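Local coordinates for citrate synthase (PDB 2IBP), which probably catalyses the condensation of oxaloacetate with acetyl-CoA and water to give citrate and CoA, the entry step of the tricarboxylic acid cycle, at residues S324-E327 against Q328-S332; R202-D205 against L206-L210; M255-R258 against N259-I263; S370-V373 against G374-H378. One frame throughout, in Å; residues are numbered along the deposited sequence. Where two conformers were deposited one is given.

Contact 1. Residues S324-E327 against Q328-S332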
loop_
_atom_site.group_PDB
_atom_site.type_symbol
_atom_site.label_atom_id
_atom_site.label_comp_id
_atom_site.label_asym_id
_atom_site.label_seq_id
_atom_site.Cartn_x
_atom_site.Cartn_y
_atom_site.Cartn_z
ATOM N N SER A 324 13.605 27.975 19.705
ATOM C CA SER A 324 14.427 29.091 19.229
ATOM C C SER A 324 15.849 29.086 19.815
ATOM O O SER A 324 16.827 29.311 19.104
ATOM C CB SER A 324 13.756 30.421 19.556
ATOM O OG SER A 324 12.586 30.588 18.782
ATOM N N ALA A 325 15.947 28.793 21.104
ATOM C CA ALA A 325 17.241 28.737 21.783
ATOM C C ALA A 325 18.116 27.646 21.183
ATOM O O ALA A 325 19.297 27.850 20.916
ATOM C CB ALA A 325 17.033 28.508 23.269
ATOM N N ILE A 326 17.511 26.487 20.959
ATOM C CA ILE A 326 18.208 25.371 20.370
ATOM C C ILE A 326 18.620 25.702 18.949
ATOM O O ILE A 326 19.757 25.460 18.545
ATOM C CB ILE A 326 17.333 24.126 20.404
ATOM C CG1 ILE A 326 17.162 23.665 21.860
ATOM C CG2 ILE A 326 17.936 22.996 19.542
ATOM C CD1 ILE A 326 16.188 22.543 22.037
ATOM N N GLU A 327 17.695 26.277 18.188
ATOM C CA GLU A 327 17.998 26.652 16.817
ATOM C C GLU A 327 19.207 27.582 16.739
ATOM O O GLU A 327 20.106 27.368 15.937
ATOM C CB GLU A 327 16.795 27.343 16.162
ATOM C CG GLU A 327 17.020 27.605 14.693
ATOM C CD GLU A 327 16.493 28.945 14.246
ATOM O OE1 GLU A 327 16.578 29.915 15.028
ATOM O OE2 GLU A 327 16.108 29.058 13.069
ATOM N N GLN A 328 19.226 28.617 17.578
ATOM C CA GLN A 328 20.328 29.573 17.582
ATOM C C GLN A 328 21.673 28.901 17.853
ATOM O O GLN A 328 22.660 29.155 17.151
ATOM C CB GLN A 328 20.042 30.678 18.589
ATOM C CG GLN A 328 18.859 31.546 18.161
ATOM C CD GLN A 328 18.316 32.427 19.273
ATOM O OE1 GLN A 328 17.235 33.005 19.141
ATOM N NE2 GLN A 328 19.039 32.502 20.386
ATOM N N GLU A 329 21.674 27.948 18.775
ATOM C CA GLU A 329 22.891 27.222 19.106
ATOM C C GLU A 329 23.333 26.346 17.944
ATOM O O GLU A 329 24.515 26.330 17.579
ATOM C CB GLU A 329 22.709 26.407 20.386
ATOM C CG GLU A 329 22.513 27.282 21.620
ATOM C CD GLU A 329 23.705 28.202 21.899
ATOM O OE1 GLU A 329 24.851 27.844 21.541
ATOM O OE2 GLU A 329 23.501 29.266 22.520
ATOM N N VAL A 330 22.374 25.672 17.317
ATOM C CA VAL A 330 22.677 24.831 16.162
ATOM C C VAL A 330 23.298 25.657 15.027
ATOM O O VAL A 330 24.288 25.244 14.416
ATOM C CB VAL A 330 21.422 24.106 15.636
ATOM C CG1 VAL A 330 21.648 23.610 14.198
ATOM C CG2 VAL A 330 21.013 22.992 16.575
ATOM N N LEU A 331 22.742 26.838 14.780
ATOM C CA LEU A 331 23.215 27.688 13.686
ATOM C C LEU A 331 24.570 28.354 13.951
ATOM O O LEU A 331 25.274 28.732 13.010
ATOM C CB LEU A 331 22.170 28.758 13.358
ATOM C CG LEU A 331 20.820 28.255 12.836
ATOM C CD1 LEU A 331 19.870 29.427 12.618
ATOM C CD2 LEU A 331 21.003 27.470 11.546
ATOM N N SER A 332 24.935 28.496 15.223
ATOM C CA SER A 332 26.193 29.150 15.598
ATOM C C SER A 332 27.314 28.162 15.907
ATOM O O SER A 332 28.465 28.559 16.073
ATOM C CB SER A 332 25.975 30.047 16.817
ATOM O OG SER A 332 25.623 29.284 17.964
HETATM O O HOH W 1 20.475 29.969 22.198
HETATM O O HOH W 2 15.348 31.717 16.724
#

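Contact 2. Residues R202-D205 against L206-L210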
loop_
_atom_site.group_PDB
_atom_site.type_symbol
_atom_site.label_atom_id
_atom_site.label_comp_id
_atom_site.label_asym_id
_atom_site.label_seq_id
_atom_site.Cartn_x
_atom_site.Cartn_y
_atom_site.Cartn_z
ATOM N N ARG A 202 -4.650 30.385 9.029
ATOM C CA ARG A 202 -3.463 30.619 8.214
ATOM C C ARG A 202 -2.400 29.554 8.458
ATOM O O ARG A 202 -1.723 29.113 7.537
ATOM C CB ARG A 202 -2.877 32.015 8.448
ATOM C CG ARG A 202 -1.643 32.273 7.607
ATOM C CD ARG A 202 -1.252 33.733 7.566
ATOM N NE ARG A 202 -0.717 34.262 8.815
ATOM C CZ ARG A 202 0.578 34.335 9.127
ATOM N NH1 ARG A 202 1.518 33.801 8.345
ATOM N NH2 ARG A 202 0.938 34.908 10.261
ATOM N N GLY A 203 -2.208 29.194 9.719
ATOM C CA GLY A 203 -1.250 28.176 10.085
ATOM C C GLY A 203 -1.555 26.849 9.427
ATOM O O GLY A 203 -0.673 26.211 8.876
ATOM N N ILE A 204 -2.823 26.457 9.465
ATOM C CA ILE A 204 -3.226 25.199 8.830
ATOM C C ILE A 204 -3.025 25.308 7.321
ATOM O O ILE A 204 -2.429 24.427 6.696
ATOM C CB ILE A 204 -4.669 24.795 9.183
ATOM C CG1 ILE A 204 -4.783 24.511 10.689
ATOM C CG2 ILE A 204 -5.105 23.554 8.369
ATOM C CD1 ILE A 204 -3.890 23.377 11.194
ATOM N N ASP A 205 -3.484 26.399 6.725
ATOM C CA ASP A 205 -3.331 26.577 5.277
ATOM C C ASP A 205 -1.851 26.515 4.887
ATOM O O ASP A 205 -1.478 25.842 3.922
ATOM C CB ASP A 205 -3.906 27.923 4.843
ATOM C CG ASP A 205 -4.155 28.001 3.345
ATOM O OD1 ASP A 205 -4.663 27.018 2.778
ATOM O OD2 ASP A 205 -3.978 29.088 2.760
ATOM N N LEU A 206 -1.012 27.224 5.639
ATOM C CA LEU A 206 0.416 27.243 5.369
ATOM C C LEU A 206 0.995 25.844 5.487
ATOM O O LEU A 206 1.735 25.392 4.621
ATOM C CB LEU A 206 1.134 28.187 6.331
ATOM C CG LEU A 206 2.625 28.356 6.088
ATOM C CD1 LEU A 206 2.898 28.869 4.665
ATOM C CD2 LEU A 206 3.185 29.322 7.161
ATOM N N TYR A 207 0.650 25.148 6.564
ATOM C CA TYR A 207 1.153 23.796 6.755
ATOM C C TYR A 207 0.766 22.917 5.562
ATOM O O TYR A 207 1.586 22.166 5.034
ATOM C CB TYR A 207 0.596 23.195 8.037
ATOM C CG TYR A 207 1.101 21.787 8.269
ATOM C CD1 TYR A 207 2.237 21.549 9.037
ATOM C CD2 TYR A 207 0.493 20.709 7.649
ATOM C CE1 TYR A 207 2.717 20.268 9.200
ATOM C CE2 TYR A 207 0.977 19.443 7.802
ATOM C CZ TYR A 207 2.085 19.232 8.566
ATOM O OH TYR A 207 2.563 17.956 8.699
ATOM N N LEU A 208 -0.475 23.060 5.115
ATOM C CA LEU A 208 -0.958 22.245 4.011
ATOM C C LEU A 208 -0.172 22.559 2.746
ATOM O O LEU A 208 0.182 21.669 1.987
ATOM C CB LEU A 208 -2.458 22.421 3.795
ATOM C CG LEU A 208 -3.395 21.938 4.890
ATOM C CD1 LEU A 208 -4.819 22.268 4.540
ATOM C CD2 LEU A 208 -3.252 20.460 5.202
ATOM N N ILE A 209 0.062 23.838 2.483
ATOM C CA ILE A 209 0.868 24.192 1.326
ATOM C C ILE A 209 2.261 23.588 1.440
ATOM O O ILE A 209 2.775 22.970 0.518
ATOM C CB ILE A 209 1.038 25.726 1.228
ATOM C CG1 ILE A 209 -0.312 26.361 0.893
ATOM C CG2 ILE A 209 2.125 26.087 0.208
ATOM C CD1 ILE A 209 -0.318 27.878 0.956
ATOM N N LEU A 210 2.869 23.747 2.606
ATOM C CA LEU A 210 4.263 23.379 2.773
ATOM C C LEU A 210 4.548 21.905 2.679
ATOM O O LEU A 210 5.658 21.542 2.349
ATOM C CB LEU A 210 4.832 23.907 4.080
ATOM C CG LEU A 210 4.954 25.433 4.193
ATOM C CD1 LEU A 210 5.452 25.738 5.610
ATOM C CD2 LEU A 210 5.851 26.041 3.121
#

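Contact 3. Residues M255-R258 against N259-I263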
loop_
_atom_site.group_PDB
_atom_site.type_symbol
_atom_site.label_atom_id
_atom_site.label_comp_id
_atom_site.label_asym_id
_atom_site.label_seq_id
_atom_site.Cartn_x
_atom_site.Cartn_y
_atom_site.Cartn_z
ATOM N N MET A 255 7.638 14.277 18.299
ATOM C CA MET A 255 8.732 14.002 19.225
ATOM C C MET A 255 9.515 15.260 19.563
ATOM O O MET A 255 9.983 15.411 20.704
ATOM C CB MET A 255 9.636 12.893 18.695
ATOM C CG MET A 255 8.906 11.553 18.500
ATOM S SD MET A 255 7.846 11.086 19.890
ATOM C CE MET A 255 8.985 11.214 21.269
ATOM N N ALA A 256 9.651 16.167 18.594
ATOM C CA ALA A 256 10.341 17.439 18.848
ATOM C C ALA A 256 9.613 18.176 19.970
ATOM O O ALA A 256 10.236 18.639 20.925
ATOM C CB ALA A 256 10.381 18.298 17.586
ATOM N N VAL A 257 8.286 18.277 19.862
ATOM C CA VAL A 257 7.477 18.953 20.882
ATOM C C VAL A 257 7.567 18.276 22.243
ATOM O O VAL A 257 7.784 18.942 23.249
ATOM C CB VAL A 257 6.014 19.136 20.441
ATOM C CG1 VAL A 257 5.128 19.537 21.618
ATOM C CG2 VAL A 257 5.948 20.176 19.328
ATOM N N ARG A 258 7.415 16.957 22.283
ATOM C CA ARG A 258 7.571 16.243 23.546
ATOM C C ARG A 258 8.952 16.515 24.148
ATOM O O ARG A 258 9.085 16.625 25.350
ATOM C CB ARG A 258 7.405 14.744 23.340
ATOM C CG ARG A 258 6.002 14.329 22.982
ATOM C CD ARG A 258 5.932 12.832 22.865
ATOM N NE ARG A 258 4.596 12.356 22.562
ATOM C CZ ARG A 258 3.662 12.101 23.469
ATOM N NH1 ARG A 258 3.883 12.349 24.755
ATOM N NH2 ARG A 258 2.490 11.611 23.085
ATOM N N ASN A 259 9.982 16.569 23.307
ATOM C CA ASN A 259 11.331 16.857 23.769
ATOM C C ASN A 259 11.440 18.252 24.333
ATOM O O ASN A 259 12.104 18.457 25.358
ATOM C CB ASN A 259 12.359 16.686 22.661
ATOM C CG ASN A 259 12.635 15.231 22.339
ATOM O OD1 ASN A 259 12.189 14.325 23.047
ATOM N ND2 ASN A 259 13.462 15.008 21.325
ATOM N N TYR A 260 10.844 19.232 23.653
ATOM C CA TYR A 260 10.892 20.601 24.151
ATOM C C TYR A 260 10.206 20.656 25.512
ATOM O O TYR A 260 10.681 21.343 26.411
ATOM C CB TYR A 260 10.246 21.620 23.194
ATOM C CG TYR A 260 10.843 21.652 21.802
ATOM C CD1 TYR A 260 12.216 21.590 21.607
ATOM C CD2 TYR A 260 10.032 21.870 20.683
ATOM C CE1 TYR A 260 12.770 21.658 20.324
ATOM C CE2 TYR A 260 10.575 21.918 19.399
ATOM C CZ TYR A 260 11.936 21.810 19.233
ATOM O OH TYR A 260 12.488 21.834 17.972
ATOM N N LEU A 261 9.097 19.936 25.662
ATOM C CA LEU A 261 8.388 19.923 26.943
ATOM C C LEU A 261 9.268 19.349 28.045
ATOM O O LEU A 261 9.267 19.847 29.175
ATOM C CB LEU A 261 7.084 19.139 26.843
ATOM C CG LEU A 261 5.993 19.828 26.024
ATOM C CD1 LEU A 261 4.857 18.848 25.738
ATOM C CD2 LEU A 261 5.475 21.104 26.718
ATOM N N GLU A 262 10.012 18.299 27.725
ATOM C CA GLU A 262 10.892 17.652 28.707
ATOM C C GLU A 262 12.064 18.560 29.065
ATOM O O GLU A 262 12.410 18.709 30.239
ATOM C CB GLU A 262 11.409 16.326 28.163
ATOM C CG GLU A 262 12.243 15.530 29.160
ATOM C CD GLU A 262 12.681 14.181 28.611
ATOM O OE1 GLU A 262 12.483 13.932 27.399
ATOM O OE2 GLU A 262 13.220 13.367 29.394
ATOM N N ILE A 263 12.626 19.220 28.057
ATOM C CA ILE A 263 13.749 20.141 28.247
ATOM C C ILE A 263 13.328 21.250 29.217
ATOM O O ILE A 263 14.038 21.554 30.187
ATOM C CB ILE A 263 14.220 20.703 26.898
ATOM C CG1 ILE A 263 14.894 19.592 26.101
ATOM C CG2 ILE A 263 15.208 21.878 27.101
ATOM C CD1 ILE A 263 15.155 19.944 24.645
#

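Contact 4. Residues S370-V373 against G374-H378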
loop_
_atom_site.group_PDB
_atom_site.type_symbol
_atom_site.label_atom_id
_atom_site.label_comp_id
_atom_site.label_asym_id
_atom_site.label_seq_id
_atom_site.Cartn_x
_atom_site.Cartn_y
_atom_site.Cartn_z
ATOM N N SER A 370 -2.398 17.265 3.832
ATOM C CA SER A 370 -1.574 18.047 2.952
ATOM C C SER A 370 -1.110 17.246 1.727
ATOM O O SER A 370 -1.335 17.619 0.562
ATOM C CB SER A 370 -0.332 18.535 3.690
ATOM O OG SER A 370 0.522 19.204 2.803
ATOM N N ARG A 371 -0.459 16.127 2.026
ATOM C CA ARG A 371 0.218 15.325 1.025
ATOM C C ARG A 371 -0.675 14.569 0.059
ATOM O O ARG A 371 -0.224 14.168 -1.004
ATOM C CB ARG A 371 1.157 14.348 1.724
ATOM C CG ARG A 371 1.999 13.490 0.809
ATOM C CD ARG A 371 2.901 14.280 -0.132
ATOM N NE ARG A 371 3.680 15.289 0.605
ATOM C CZ ARG A 371 4.872 15.067 1.154
ATOM N NH1 ARG A 371 5.534 13.939 0.931
ATOM N NH2 ARG A 371 5.457 16.006 1.875
ATOM N N VAL A 372 -1.948 14.436 0.400
ATOM C CA VAL A 372 -2.860 13.701 -0.466
ATOM C C VAL A 372 -2.843 14.276 -1.883
ATOM O O VAL A 372 -2.907 13.527 -2.866
ATOM C CB VAL A 372 -4.274 13.637 0.104
ATOM C CG1 VAL A 372 -4.814 15.022 0.356
ATOM C CG2 VAL A 372 -5.177 12.801 -0.821
ATOM N N VAL A 373 -2.677 15.592 -2.017
ATOM C CA VAL A 373 -2.642 16.138 -3.365
ATOM C C VAL A 373 -1.402 15.672 -4.131
ATOM O O VAL A 373 -1.481 15.366 -5.310
ATOM C CB VAL A 373 -2.809 17.666 -3.427
ATOM C CG1 VAL A 373 -1.623 18.409 -2.825
ATOM C CG2 VAL A 373 -3.038 18.087 -4.889
ATOM N N GLY A 374 -0.259 15.606 -3.455
ATOM C CA GLY A 374 0.946 15.088 -4.077
ATOM C C GLY A 374 0.739 13.632 -4.473
ATOM O O GLY A 374 1.069 13.228 -5.576
ATOM N N TRP A 375 0.155 12.839 -3.581
ATOM C CA TRP A 375 -0.053 11.433 -3.873
ATOM C C TRP A 375 -0.879 11.250 -5.130
ATOM O O TRP A 375 -0.472 10.509 -6.028
ATOM C CB TRP A 375 -0.732 10.709 -2.721
ATOM C CG TRP A 375 0.077 10.607 -1.482
ATOM C CD1 TRP A 375 1.411 10.481 -1.388
ATOM C CD2 TRP A 375 -0.441 10.426 -0.154
ATOM N NE1 TRP A 375 1.783 10.336 -0.068
ATOM C CE2 TRP A 375 0.658 10.305 0.706
ATOM C CE3 TRP A 375 -1.728 10.401 0.391
ATOM C CZ2 TRP A 375 0.516 10.159 2.080
ATOM C CZ3 TRP A 375 -1.866 10.283 1.768
ATOM C CH2 TRP A 375 -0.749 10.170 2.591
ATOM N N VAL A 376 -2.038 11.901 -5.185
ATOM C CA VAL A 376 -2.919 11.741 -6.353
ATOM C C VAL A 376 -2.265 12.296 -7.634
ATOM O O VAL A 376 -2.351 11.672 -8.705
ATOM C CB VAL A 376 -4.353 12.241 -6.121
ATOM C CG1 VAL A 376 -4.985 11.469 -4.973
ATOM C CG2 VAL A 376 -4.375 13.754 -5.842
ATOM N N ALA A 377 -1.563 13.419 -7.528
ATOM C CA ALA A 377 -0.866 13.985 -8.695
ATOM C C ALA A 377 0.171 12.990 -9.204
ATOM O O ALA A 377 0.364 12.816 -10.409
ATOM C CB ALA A 377 -0.188 15.310 -8.344
ATOM N N HIS A 378 0.891 12.368 -8.270
ATOM C CA HIS A 378 1.929 11.407 -8.639
ATOM C C HIS A 378 1.341 10.186 -9.323
ATOM O O HIS A 378 1.881 9.728 -10.308
ATOM C CB HIS A 378 2.754 10.990 -7.436
ATOM C CG HIS A 378 3.902 11.900 -7.149
ATOM N ND1 HIS A 378 5.117 11.792 -7.793
ATOM C CD2 HIS A 378 4.046 12.899 -6.245
ATOM C CE1 HIS A 378 5.945 12.706 -7.324
ATOM N NE2 HIS A 378 5.314 13.402 -6.396
HETATM O O HOH W 3 4.469 11.250 0.608
#

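Contact 1. Residues S324-E327 against Q328-S332
E327 and L331, one helical turn apart, meet through the carboxylate end of the glutamate: CD1 of L331 lies 3.8 Å from CD of E327. The chain of E327 leaves with CG anti to the backbone N (chi1 -174°) and then bends at chi2, which lays its carboxylate beside the leucine methyl. The apolar pair is methyl to methyl, I326 CG2 against V330 CG2 at 4.3 Å, on the face turned to helices 252-263 and 269-276. Among the polar groups, OE2 of E327 forms a salt bridge with K303 and is hydrogen-bonded to Y295 OH, two partners that would probably favour the charged carboxylate. Its other oxygen, OE1, accepts a hydrogen bond from a water 2.8 Å away, and the same water reaches OE1 of Q328 in a weak bond. A second water donates to the carbonyl O of A325 at 2.7 Å and to OE2 of E329 at 3.1 Å; A325 O therefore serves both this water and E329 N. Beneath the side chains run four backbone bonds from i+4 to i, the one from Q328 N to S324 O measuring 2.9 Å and bending little (165°). Buried on one side and watered on the other, the segment has the amphipathic character of a surface alpha-helix, here the last turns of helix 319-332 in the mostly helical citrate synthase fold.

Contact 2. Residues R202-D205 against L206-L210
I204 and L208 pack one turn apart on helix 198-210, a mostly buried alpha-helix of the citrate synthase fold that is surrounded by helices 62-71, 183-192, 297-313 and 363-382. Followed outward, L208 begins with CB 3.5 Å from the carbonyl O of I204. The next atom, CG, comes closer to that same oxygen, 3.2 Å from I204 O, because chi1 of -66° turns it back beside the backbone N and over the preceding turn. At the tip the methyl CD1 stays 3.9 Å from I204 O and also rests 4.0 Å from CG2 of I204, the two side chains crossing at a slant. I209 repeats the pattern one residue on: its CG1 lies 3.3 Å from D205 O, so two successive carbonyls each have an aliphatic branch laid against them. The chain of L206 starts in the other direction, with CG anti to the backbone N, and its end packs on I301, F302 and F305 of helix 297-313. Polar ends find their partners on other parts of the chain. R202 reaches out from the helix to a salt bridge with D308, a residue of a magnesium site, while OD1 of D205 accepts a hydrogen bond from the backbone N of Y62. Y207 stacks its ring on H211. Four main-chain bonds join the segments, and that from L208 N to I204 O, 2.9 Å long, approaches the oxygen almost in line with its carbonyl bond (162°).

Contact 3. Residues M255-R258 against N259-I263
M255-R258 and N259-I263 are successive turns of helix 252-263, joined by four i+4 to i backbone bonds that run from N259 N to M255 O (2.8 Å) through to E262 N to R258 O (3.0 Å). Y260 folds back over the preceding turn: chi1 of -58° puts CG beside the backbone N, and the ring lies across the carbonyl of A256, whose O sits 3.1 Å above the ring plane, toward its rim. Farther out, CE2 of Y260 rests 4.1 Å from CB of A256. The hydroxyl is hydrogen-bonded to F347 O, which fixes the position of that end of the side chain; F347 is the chain neighbour of D346, a predicted active-site residue. V257 and L261 run side by side in the same direction, CG1 to CD1 4.2 Å, and both pack on Y354 and Y360. N259 turns its amide back as well, with CG 3.1 Å from M255 O. R258 extends to a salt bridge with E254, one turn earlier. A256 O thus has two roles toward one residue, as the acceptor for Y260 N and as the atom against one face of the Y260 ring.

Contact 4. Residues S370-V373 against G374-H378
R371 lays its CG over the face of W375, the tight part of this contact on helix 363-382. CG sits 3.6 Å from the centroid of the five-membered ring and 24° off its normal, a CH-pi contact, and its nearest ring atom is NE1 of W375 at 3.3 Å. Bends at chi2 and chi3 then carry the guanidinium past the indole, leaving the two planes 72° apart instead of stacked. Near the ring's benzene side, CB of V372 lies 4.1 Å from CE3 of W375. G374 has no side chain, and R371 CD lies beside the place where a CB would stand, 4.5 Å from G374 CA. The valines meet more loosely: CG2 of V372 is 4.4 Å from CG1 of V376, and both side chains pack on helix 141-169. On the solvent side a water accepts from NH1 of R371 and from NE1 of W375, each at 2.9 Å, and joins the two residues beyond their CH-pi contact. The single N-H of the indole has a second acceptor near it, S219 OG, and must be shared or alternate between the two, while NE of R371 bonds to the carbonyl O of H211. The R371 side chain is about 9 Å from those of the predicted active-site residues H289 and D346. Buried R371 is thus held at its hydrocarbon part by the ring and at its polar end by hydrogen bonds.

How the contacts relate
Along the chain the contacts follow in the order 2, 3, 1, 4. Each is local to a single helix, closing one turn and no long loop, and none nests in or crosses another. Two pairs meet. Contacts 3 and 1 pack where helices 252-263 and 319-332 touch, I326 CD1 lying 3.8 Å from I263 CD1 and 3.9 Å from Y260 CE1. Contacts 2 and 4 join helices 198-210 and 363-382 through a probable hydrogen bond of 2.6 Å between L208 O and S370 OG. The pairs stay apart: nearest atoms are about 11 Å between contacts 2 and 3 and about 20 Å between contacts 1 and 4. Contact 4 lies closest to the chain's centre.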